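Local coordinates for protein phosphoribosylformylglycinamidine synthase 2 (Thermus thermophilus, PDB 3VIU) that belongs to the PurM-like (AIR synthase related) family, repeats its N- and C-terminal domain pair within one chain, and binds adenosine-5'-diphosphate and magnesium, at residues L487-P492 with V524-E529; E165-N170 with R534-A539; L246-L251 with E321-R326. One frame throughout, in Å; residues are numbered along the deposited sequence.

Interaction 1 (L487-P492 with V524-E529); sequences LNLGSP and VSLYNE. With ADP (adenosine-5'-diphosphate), chain B; PO4 (phosphate ion), chain C.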
loop_
_atom_site.group_PDB
_atom_site.type_symbol
_atom_site.label_atom_id
_atom_site.label_comp_id
_atom_site.label_asym_id
_atom_site.label_seq_id
_atom_site.Cartn_x
_atom_site.Cartn_y
_atom_site.Cartn_z
ATOM N N LEU A 487 -2.594 6.965 2.889
ATOM C CA LEU A 487 -2.642 8.382 2.564
ATOM C C LEU A 487 -1.358 9.082 3.003
ATOM O O LEU A 487 -0.862 8.852 4.106
ATOM C CB LEU A 487 -3.845 9.043 3.245
ATOM C CG LEU A 487 -5.221 8.407 2.993
ATOM C CD1 LEU A 487 -6.291 9.274 3.639
ATOM C CD2 LEU A 487 -5.485 8.256 1.493
ATOM N N ASN A 488 -0.825 9.928 2.127
ATOM C CA ASN A 488 0.387 10.704 2.396
ATOM C C ASN A 488 0.125 12.107 1.862
ATOM O O ASN A 488 -0.111 12.286 0.669
ATOM C CB ASN A 488 1.579 10.098 1.668
ATOM C CG ASN A 488 1.778 8.634 2.001
ATOM O OD1 ASN A 488 2.456 8.290 2.962
ATOM N ND2 ASN A 488 1.166 7.764 1.211
ATOM N N LEU A 489 0.152 13.094 2.747
ATOM C CA LEU A 489 -0.098 14.475 2.367
ATOM C C LEU A 489 0.735 15.457 3.179
ATOM O O LEU A 489 1.508 15.068 4.064
ATOM C CB LEU A 489 -1.578 14.815 2.545
ATOM C CG LEU A 489 -2.542 14.099 1.593
ATOM C CD1 LEU A 489 -3.285 13.021 2.367
ATOM C CD2 LEU A 489 -3.520 15.091 0.977
ATOM N N GLY A 490 0.578 16.735 2.855
ATOM C CA GLY A 490 1.298 17.767 3.562
ATOM C C GLY A 490 0.539 18.055 4.835
ATOM O O GLY A 490 -0.343 17.290 5.236
ATOM N N SER A 491 0.879 19.165 5.471
ATOM C CA SER A 491 0.228 19.561 6.706
ATOM C C SER A 491 -1.249 19.864 6.478
ATOM O O SER A 491 -1.623 20.466 5.463
ATOM C CB SER A 491 0.914 20.798 7.273
ATOM O OG SER A 491 0.175 21.307 8.364
ATOM N N PRO A 492 -2.108 19.439 7.416
ATOM C CA PRO A 492 -3.552 19.661 7.337
ATOM C C PRO A 492 -3.903 21.029 7.933
ATOM O O PRO A 492 -5.058 21.456 7.900
ATOM C CB PRO A 492 -4.109 18.522 8.173
ATOM C CG PRO A 492 -3.109 18.455 9.287
ATOM C CD PRO A 492 -1.785 18.538 8.537
ATOM N N VAL A 524 -2.392 6.776 7.402
ATOM C CA VAL A 524 -2.437 8.198 7.106
ATOM C C VAL A 524 -1.170 8.847 7.606
ATOM O O VAL A 524 -0.876 8.802 8.794
ATOM C CB VAL A 524 -3.642 8.901 7.780
ATOM C CG1 VAL A 524 -3.569 10.411 7.551
ATOM C CG2 VAL A 524 -4.936 8.347 7.223
ATOM N N SER A 525 -0.419 9.443 6.689
ATOM C CA SER A 525 0.814 10.138 7.037
ATOM C C SER A 525 0.650 11.595 6.629
ATOM O O SER A 525 0.486 11.899 5.449
ATOM C CB SER A 525 2.004 9.525 6.301
ATOM O OG SER A 525 3.172 10.273 6.557
ATOM N N LEU A 526 0.680 12.494 7.607
ATOM C CA LEU A 526 0.522 13.917 7.332
ATOM C C LEU A 526 1.810 14.687 7.587
ATOM O O LEU A 526 2.814 14.113 8.013
ATOM C CB LEU A 526 -0.597 14.497 8.196
ATOM C CG LEU A 526 -1.962 13.843 8.000
ATOM C CD1 LEU A 526 -2.954 14.485 8.941
ATOM C CD2 LEU A 526 -2.416 13.979 6.544
ATOM N N TYR A 527 1.771 15.987 7.317
ATOM C CA TYR A 527 2.928 16.853 7.530
ATOM C C TYR A 527 4.106 16.513 6.625
ATOM O O TYR A 527 5.261 16.742 6.987
ATOM C CB TYR A 527 3.369 16.794 9.000
ATOM C CG TYR A 527 2.326 17.322 9.949
ATOM C CD1 TYR A 527 2.136 18.698 10.116
ATOM C CD2 TYR A 527 1.494 16.452 10.649
ATOM C CE1 TYR A 527 1.139 19.195 10.957
ATOM C CE2 TYR A 527 0.495 16.932 11.489
ATOM C CZ TYR A 527 0.321 18.305 11.639
ATOM O OH TYR A 527 -0.674 18.776 12.465
ATOM N N ASN A 528 3.818 15.959 5.455
ATOM C CA ASN A 528 4.877 15.636 4.508
ATOM C C ASN A 528 5.100 16.859 3.633
ATOM O O ASN A 528 4.634 16.924 2.501
ATOM C CB ASN A 528 4.488 14.428 3.652
ATOM C CG ASN A 528 4.505 13.137 4.442
ATOM O OD1 ASN A 528 5.567 12.654 4.817
ATOM N ND2 ASN A 528 3.326 12.581 4.713
ATOM N N GLU A 529 5.793 17.844 4.193
ATOM C CA GLU A 529 6.099 19.074 3.482
ATOM C C GLU A 529 7.189 19.819 4.228
ATOM O O GLU A 529 7.414 19.591 5.417
ATOM C CB GLU A 529 4.854 19.970 3.371
ATOM C CG GLU A 529 4.426 20.648 4.668
ATOM C CD GLU A 529 3.231 21.584 4.482
ATOM O OE1 GLU A 529 2.150 21.093 4.098
ATOM O OE2 GLU A 529 3.367 22.806 4.717
HETATM P PB ADP B . -0.263 0.549 13.513
HETATM O O1B ADP B . 0.269 1.706 14.287
HETATM O O2B ADP B . 0.498 0.463 12.097
HETATM O O3B ADP B . -0.007 -0.857 14.408
HETATM P PA ADP B . -2.349 2.290 13.264
HETATM O O1A ADP B . -2.685 2.694 14.658
HETATM O O2A ADP B . -1.172 3.256 12.710
HETATM O O3A ADP B . -1.872 0.719 13.249
HETATM O "O5'" ADP B . -3.626 2.449 12.257
HETATM C "C5'" ADP B . -4.798 2.808 13.017
HETATM C "C4'" ADP B . -6.063 2.001 12.601
HETATM O "O4'" ADP B . -6.923 2.793 11.721
HETATM C "C3'" ADP B . -5.764 0.694 11.823
HETATM O "O3'" ADP B . -6.759 -0.290 12.137
HETATM C "C2'" ADP B . -5.810 1.138 10.362
HETATM O "O2'" ADP B . -6.097 0.054 9.474
HETATM C "C1'" ADP B . -6.890 2.223 10.365
HETATM N N9 ADP B . -6.613 3.266 9.367
HETATM C C8 ADP B . -5.688 4.266 9.472
HETATM N N7 ADP B . -5.706 5.018 8.409
HETATM C C5 ADP B . -6.639 4.555 7.551
HETATM C C6 ADP B . -7.105 4.945 6.269
HETATM N N6 ADP B . -6.562 6.044 5.629
HETATM N N1 ADP B . -8.088 4.222 5.688
HETATM C C2 ADP B . -8.628 3.152 6.292
HETATM N N3 ADP B . -8.218 2.754 7.498
HETATM C C4 ADP B . -7.240 3.416 8.154
HETATM P P PO4 C . 5.481 8.739 8.736
HETATM O O1 PO4 C . 5.446 7.842 7.560
HETATM O O2 PO4 C . 6.665 9.625 8.647
HETATM O O3 PO4 C . 4.251 9.563 8.765
HETATM O O4 PO4 C . 5.561 7.926 9.977
HETATM O O HOH W 1 0.088 22.417 4.217
#

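Interaction 2 (E165-N170 with R534-A539); sequences EGYREN and RIPPTA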
loop_
_atom_site.group_PDB
_atom_site.type_symbol
_atom_site.label_atom_id
_atom_site.label_comp_id
_atom_site.label_asym_id
_atom_site.label_seq_id
_atom_site.Cartn_x
_atom_site.Cartn_y
_atom_site.Cartn_z
ATOM N N GLU A 165 9.183 15.811 -8.890
ATOM C CA GLU A 165 9.632 17.076 -8.324
ATOM C C GLU A 165 9.062 17.354 -6.937
ATOM O O GLU A 165 9.778 17.816 -6.048
ATOM C CB GLU A 165 9.256 18.202 -9.309
ATOM C CG GLU A 165 9.111 19.608 -8.742
ATOM C CD GLU A 165 7.750 19.878 -8.116
ATOM O OE1 GLU A 165 6.717 19.599 -8.763
ATOM O OE2 GLU A 165 7.715 20.393 -6.974
ATOM N N GLY A 166 7.779 17.060 -6.753
ATOM C CA GLY A 166 7.141 17.314 -5.474
ATOM C C GLY A 166 7.607 16.469 -4.297
ATOM O O GLY A 166 7.203 16.710 -3.158
ATOM N N TYR A 167 8.464 15.490 -4.554
ATOM C CA TYR A 167 8.938 14.614 -3.497
ATOM C C TYR A 167 10.395 14.860 -3.142
ATOM O O TYR A 167 10.962 14.147 -2.312
ATOM C CB TYR A 167 8.763 13.146 -3.911
ATOM C CG TYR A 167 7.328 12.714 -4.159
ATOM C CD1 TYR A 167 6.400 12.645 -3.118
ATOM C CD2 TYR A 167 6.912 12.328 -5.436
ATOM C CE1 TYR A 167 5.090 12.196 -3.345
ATOM C CE2 TYR A 167 5.610 11.879 -5.673
ATOM C CZ TYR A 167 4.705 11.812 -4.630
ATOM O OH TYR A 167 3.434 11.349 -4.882
ATOM N N ARG A 168 11.001 15.860 -3.771
ATOM C CA ARG A 168 12.403 16.182 -3.511
ATOM C C ARG A 168 12.693 16.294 -2.006
ATOM O O ARG A 168 13.602 15.639 -1.506
ATOM C CB ARG A 168 12.789 17.494 -4.207
ATOM C CG ARG A 168 14.289 17.785 -4.232
ATOM C CD ARG A 168 14.574 19.256 -4.545
ATOM N NE ARG A 168 13.733 19.766 -5.629
ATOM C CZ ARG A 168 13.823 19.367 -6.892
ATOM N NH1 ARG A 168 13.018 19.872 -7.814
ATOM N NH2 ARG A 168 14.728 18.467 -7.232
ATOM N N GLU A 169 11.918 17.107 -1.292
ATOM C CA GLU A 169 12.116 17.296 0.150
ATOM C C GLU A 169 11.545 16.215 1.043
ATOM O O GLU A 169 12.120 15.891 2.079
ATOM C CB GLU A 169 11.541 18.639 0.605
ATOM C CG GLU A 169 12.506 19.778 0.452
ATOM C CD GLU A 169 13.050 19.856 -0.946
ATOM O OE1 GLU A 169 12.240 19.976 -1.891
ATOM O OE2 GLU A 169 14.287 19.793 -1.103
ATOM N N ASN A 170 10.405 15.662 0.662
ATOM C CA ASN A 170 9.792 14.627 1.477
ATOM C C ASN A 170 9.514 13.365 0.672
ATOM O O ASN A 170 8.470 13.244 0.036
ATOM C CB ASN A 170 8.489 15.148 2.088
ATOM C CG ASN A 170 8.683 16.445 2.866
ATOM O OD1 ASN A 170 8.938 17.502 2.288
ATOM N ND2 ASN A 170 8.568 16.363 4.186
ATOM N N ARG A 534 4.401 21.353 -0.482
ATOM C CA ARG A 534 3.652 20.138 -0.161
ATOM C C ARG A 534 3.882 19.054 -1.208
ATOM O O ARG A 534 3.975 19.351 -2.396
ATOM C CB ARG A 534 2.147 20.437 -0.082
ATOM C CG ARG A 534 1.770 21.614 0.813
ATOM C CD ARG A 534 0.266 21.692 1.040
ATOM N NE ARG A 534 -0.490 21.714 -0.208
ATOM C CZ ARG A 534 -0.430 22.693 -1.105
ATOM N NH1 ARG A 534 -1.152 22.625 -2.215
ATOM N NH2 ARG A 534 0.352 23.742 -0.890
ATOM N N ILE A 535 3.986 17.801 -0.768
ATOM C CA ILE A 535 4.174 16.696 -1.708
ATOM C C ILE A 535 2.864 16.548 -2.455
ATOM O O ILE A 535 1.831 17.008 -1.990
ATOM C CB ILE A 535 4.429 15.345 -1.003
ATOM C CG1 ILE A 535 3.230 15.006 -0.114
ATOM C CG2 ILE A 535 5.744 15.388 -0.207
ATOM C CD1 ILE A 535 3.291 13.647 0.517
ATOM N N PRO A 536 2.892 15.928 -3.641
ATOM C CA PRO A 536 1.639 15.757 -4.377
ATOM C C PRO A 536 0.756 14.889 -3.492
ATOM O O PRO A 536 1.255 13.979 -2.847
ATOM C CB PRO A 536 2.077 15.003 -5.630
ATOM C CG PRO A 536 3.452 15.540 -5.864
ATOM C CD PRO A 536 4.047 15.527 -4.464
ATOM N N PRO A 537 -0.551 15.173 -3.419
ATOM C CA PRO A 537 -1.409 14.335 -2.574
ATOM C C PRO A 537 -1.195 12.893 -3.028
ATOM O O PRO A 537 -1.241 12.605 -4.218
ATOM C CB PRO A 537 -2.807 14.853 -2.883
ATOM C CG PRO A 537 -2.558 16.307 -3.145
ATOM C CD PRO A 537 -1.317 16.277 -4.018
ATOM N N THR A 538 -0.949 11.991 -2.089
ATOM C CA THR A 538 -0.680 10.618 -2.471
ATOM C C THR A 538 -1.484 9.552 -1.739
ATOM O O THR A 538 -1.228 9.245 -0.572
ATOM C CB THR A 538 0.822 10.306 -2.303
ATOM O OG1 THR A 538 1.586 11.207 -3.107
ATOM C CG2 THR A 538 1.129 8.892 -2.750
ATOM N N ALA A 539 -2.459 8.987 -2.435
ATOM C CA ALA A 539 -3.265 7.922 -1.869
ATOM C C ALA A 539 -2.814 6.639 -2.559
ATOM O O ALA A 539 -3.216 6.352 -3.690
ATOM C CB ALA A 539 -4.748 8.176 -2.128
#

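Interaction 3 (L246-L251 with E321-R326); sequences LEAIEL and EEVFGR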
loop_
_atom_site.group_PDB
_atom_site.type_symbol
_atom_site.label_atom_id
_atom_site.label_comp_id
_atom_site.label_asym_id
_atom_site.label_seq_id
_atom_site.Cartn_x
_atom_site.Cartn_y
_atom_site.Cartn_z
ATOM N N LEU A 246 2.586 -17.259 14.925
ATOM C CA LEU A 246 1.702 -17.979 14.021
ATOM C C LEU A 246 1.339 -19.351 14.577
ATOM O O LEU A 246 0.181 -19.759 14.518
ATOM C CB LEU A 246 2.345 -18.143 12.644
ATOM C CG LEU A 246 2.524 -16.909 11.756
ATOM C CD1 LEU A 246 3.288 -17.304 10.498
ATOM C CD2 LEU A 246 1.176 -16.323 11.391
ATOM N N GLU A 247 2.317 -20.072 15.118
ATOM C CA GLU A 247 2.013 -21.386 15.661
ATOM C C GLU A 247 1.107 -21.212 16.866
ATOM O O GLU A 247 0.080 -21.880 16.988
ATOM C CB GLU A 247 3.286 -22.132 16.065
ATOM C CG GLU A 247 2.999 -23.493 16.706
ATOM C CD GLU A 247 4.246 -24.328 16.953
ATOM O OE1 GLU A 247 4.175 -25.253 17.792
ATOM O OE2 GLU A 247 5.289 -24.071 16.308
ATOM N N ALA A 248 1.485 -20.297 17.750
ATOM C CA ALA A 248 0.693 -20.031 18.937
ATOM C C ALA A 248 -0.784 -19.834 18.566
ATOM O O ALA A 248 -1.668 -20.433 19.178
ATOM C CB ALA A 248 1.233 -18.790 19.660
ATOM N N ILE A 249 -1.057 -19.007 17.566
ATOM C CA ILE A 249 -2.443 -18.786 17.190
ATOM C C ILE A 249 -3.039 -19.975 16.459
ATOM O O ILE A 249 -4.214 -20.299 16.651
ATOM C CB ILE A 249 -2.625 -17.570 16.292
ATOM C CG1 ILE A 249 -4.075 -17.540 15.804
ATOM C CG2 ILE A 249 -1.634 -17.617 15.145
ATOM C CD1 ILE A 249 -4.348 -16.634 14.642
ATOM N N GLU A 250 -2.242 -20.617 15.609
ATOM C CA GLU A 250 -2.737 -21.771 14.874
ATOM C C GLU A 250 -3.131 -22.884 15.832
ATOM O O GLU A 250 -3.910 -23.766 15.479
ATOM C CB GLU A 250 -1.693 -22.256 13.875
ATOM C CG GLU A 250 -1.660 -21.399 12.628
ATOM C CD GLU A 250 -0.538 -21.760 11.686
ATOM O OE1 GLU A 250 -0.445 -22.938 11.274
ATOM O OE2 GLU A 250 0.249 -20.854 11.351
ATOM N N LEU A 251 -2.598 -22.827 17.050
ATOM C CA LEU A 251 -2.919 -23.813 18.072
ATOM C C LEU A 251 -4.037 -23.279 18.949
ATOM O O LEU A 251 -4.429 -23.919 19.922
ATOM C CB LEU A 251 -1.704 -24.124 18.938
ATOM C CG LEU A 251 -0.567 -24.852 18.219
ATOM C CD1 LEU A 251 0.501 -25.251 19.226
ATOM C CD2 LEU A 251 -1.116 -26.080 17.503
ATOM N N GLU A 321 4.032 -20.761 26.380
ATOM C CA GLU A 321 5.459 -20.722 26.685
ATOM C C GLU A 321 6.205 -21.782 25.886
ATOM O O GLU A 321 7.267 -21.518 25.318
ATOM C CB GLU A 321 5.679 -20.935 28.186
ATOM C CG GLU A 321 4.706 -20.139 29.045
ATOM C CD GLU A 321 4.978 -20.252 30.533
ATOM O OE1 GLU A 321 5.354 -21.355 30.993
ATOM O OE2 GLU A 321 4.797 -19.237 31.242
ATOM N N GLU A 322 5.629 -22.976 25.832
ATOM C CA GLU A 322 6.236 -24.083 25.109
ATOM C C GLU A 322 6.334 -23.780 23.622
ATOM O O GLU A 322 7.348 -24.086 22.986
ATOM C CB GLU A 322 5.450 -25.372 25.375
ATOM C CG GLU A 322 5.557 -25.797 26.845
ATOM C CD GLU A 322 4.793 -27.061 27.180
ATOM O OE1 GLU A 322 4.812 -27.459 28.365
ATOM O OE2 GLU A 322 4.178 -27.656 26.267
ATOM N N VAL A 323 5.293 -23.166 23.070
ATOM C CA VAL A 323 5.324 -22.803 21.664
ATOM C C VAL A 323 6.577 -21.975 21.401
ATOM O O VAL A 323 7.344 -22.277 20.490
ATOM C CB VAL A 323 4.094 -21.978 21.253
ATOM C CG1 VAL A 323 4.300 -21.407 19.854
ATOM C CG2 VAL A 323 2.858 -22.856 21.261
ATOM N N PHE A 324 6.796 -20.940 22.206
ATOM C CA PHE A 324 7.973 -20.107 22.012
ATOM C C PHE A 324 9.246 -20.849 22.349
ATOM O O PHE A 324 10.286 -20.604 21.746
ATOM C CB PHE A 324 7.867 -18.819 22.828
ATOM C CG PHE A 324 6.992 -17.791 22.190
ATOM C CD1 PHE A 324 5.644 -18.049 21.970
ATOM C CD2 PHE A 324 7.523 -16.588 21.746
ATOM C CE1 PHE A 324 4.844 -17.132 21.316
ATOM C CE2 PHE A 324 6.732 -15.661 21.089
ATOM C CZ PHE A 324 5.390 -15.929 20.872
ATOM N N GLY A 325 9.164 -21.762 23.311
ATOM C CA GLY A 325 10.338 -22.536 23.670
ATOM C C GLY A 325 10.803 -23.327 22.457
ATOM O O GLY A 325 11.997 -23.416 22.180
ATOM N N ARG A 326 9.847 -23.891 21.724
ATOM C CA ARG A 326 10.159 -24.672 20.533
ATOM C C ARG A 326 10.908 -23.862 19.475
ATOM O O ARG A 326 11.739 -24.408 18.743
ATOM C CB ARG A 326 8.879 -25.255 19.926
ATOM C CG ARG A 326 8.302 -26.414 20.716
ATOM C CD ARG A 326 7.362 -27.238 19.855
ATOM N NE ARG A 326 6.024 -26.663 19.760
ATOM C CZ ARG A 326 5.125 -26.705 20.737
ATOM N NH1 ARG A 326 5.422 -27.292 21.889
ATOM N NH2 ARG A 326 3.924 -26.168 20.558
#

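Interaction 1 (L487-P492 with V524-E529)
Strands 479-488 and 519-525, the two parallel strands of a beta-alpha-beta unit whose crossover is helix 495-515, run out here side by side in a PurM-like N-terminal domain. Leu487 and Val524 pair in register on one sheet face, their side chains parallel, with Leu487 CD1 3.9 Å from Val524 CG2. Both branched residues suit a wall of the adenosine-5'-diphosphate pocket: Val524 CG2 lies 3.2 Å from ADP N6. Asn488 and Ser525 take the other face, where Asn488 OD1 accepts from Asn88 and Ser525 OG donates to a bound phosphate ion. Past the strands, the backbone of Leu489 remains gripped, its O receiving both Asn528 N and Asn528 ND2 in the carbonyl plane, on lone pairs. Asn528 ND2 also donates to Ser525 OG almost straight (170°), so the amide is fixed in rotation. Tyr527, its CG anti to the carbonyl carbon (chi1 -64°), sets its ring across Pro492 at about a right angle, and Pro492 CD sits over one face, 3.9 Å from the centroid, a CH-pi contact. Glu529, extended beyond CG, brings OE1 within 2.7 Å of Ser491 N, which meets it from above the carboxylate plane; one water bridges Glu529 OE1 and Ser491 O.

Interaction 2 (E165-N170 with R534-A539)
Tyr167 is the side chain on which this contact turns, reaching from the loop between strands 156-163 and 172-182 of one PurM-like N-terminal domain to the lead-in of strand 538-548 in the other. Its CG stands anti to the carbonyl carbon, beside the backbone N (chi1 -62°), and the ring runs out from the short 3-10 turn 165-167 to meet Thr538 tip to tip. Tyr167 OH donates to Thr538 OG1 at 2.6 Å, with that oxygen at the ring edge, in its plane. Thr538 holds OG1 anti to its carbonyl carbon (chi1 -58°), from where OG1 donates to Pro536 O at 2.8 Å, approaching above the carbonyl plane. Pro536 in turn lies over one face of the tyrosine: its CD is 3.8 Å from the ring centroid, offset toward the rim, a CH-pi contact that suits the rather electron-poor C-H groups beside a proline nitrogen. Ile535 crosses the ring at about a right angle, CB 4.0 Å from Tyr167 CD1. Its CG1 occupies the crowded position between backbone N and carbonyl carbon (chi1 60°), while CG2, anti to the carbonyl carbon, reaches Asn170 CB at 3.6 Å. Gly166 suits its place because a beta carbon there would collide with Pro536 CD; its O instead receives a CA-H...O contact from Ile535 CA at 3.4 Å. Salt bridges flank the contact, Glu169 to Lys533 and Arg534 to Glu500. The chemistry implies a directional chain of two hydrogen bonds, phenol to threonine hydroxyl to proline carbonyl, that satisfies polar atoms of buried residues, while proline and isoleucine supply the apolar bed joining the two domains.

Interaction 3 (L246-L251 with E321-R326)
From helix 235-250 Glu247 reaches across to helix 317-326, which crosses it in a roughly antiparallel sense, the axes of their short segments 9.4 Å apart at closest approach and 144° between directions, within a PurM-like C-terminal domain. Its CB touches Val323 CG1 at 4.0 Å, and CG, anti to the backbone N (chi1 177°), rests against the same methyl. The chain stays extended beyond CG as Glu247 and Val323 run antiparallel alongside one another, so the aliphatic part of the glutamate serves as packing. CD then lies near the guanidinium of Arg326. At the tip OE1 takes both Arg326 NE, at 3.0 Å on its syn lone pair, and Arg326 NH2, at 2.9 Å from above the carboxylate plane. This salt bridge is side-on, with both nitrogens on one oxygen; OE1 lies in the guanidinium plane, and the two flat groups are 25° apart. OE2 accepts from Trp327 NE1. Alongside, the small Ala248 allows close approach, its CB 4.0 Å from Val323 CG1 and also at the edge of the Phe324 ring. Leu251 CD1 meets Val323 CG2 at 3.9 Å. Val323, branched at CB, thus sends CG1 to Glu247 and Ala248 and CG2 to Leu251. With each carboxylate oxygen engaged and a positive partner close by, Glu247 is probably ionised, and the bridge borders the apolar seam at its more exposed margin.

Interactions 1 and 2 are buried neighbours, their centres 9 Å apart, and share one sheet: strands 479-488 and 538-548 lie side by side in it, and Asn488 N probably hydrogen-bonds Thr538 O at 2.8 Å. Interaction 1 stays within one N-terminal domain and relies mainly on backbone pairing beside bound ligands, whereas interaction 2 joins that domain to its counterpart from the first half of the chain through an aromatic ring and hydroxyls. Interaction 3, about 39 Å from interaction 1 between centres, belongs to the first C-terminal domain. Partly exposed, it joins two helices through apolar side chains and a charge pair instead of strand pairing.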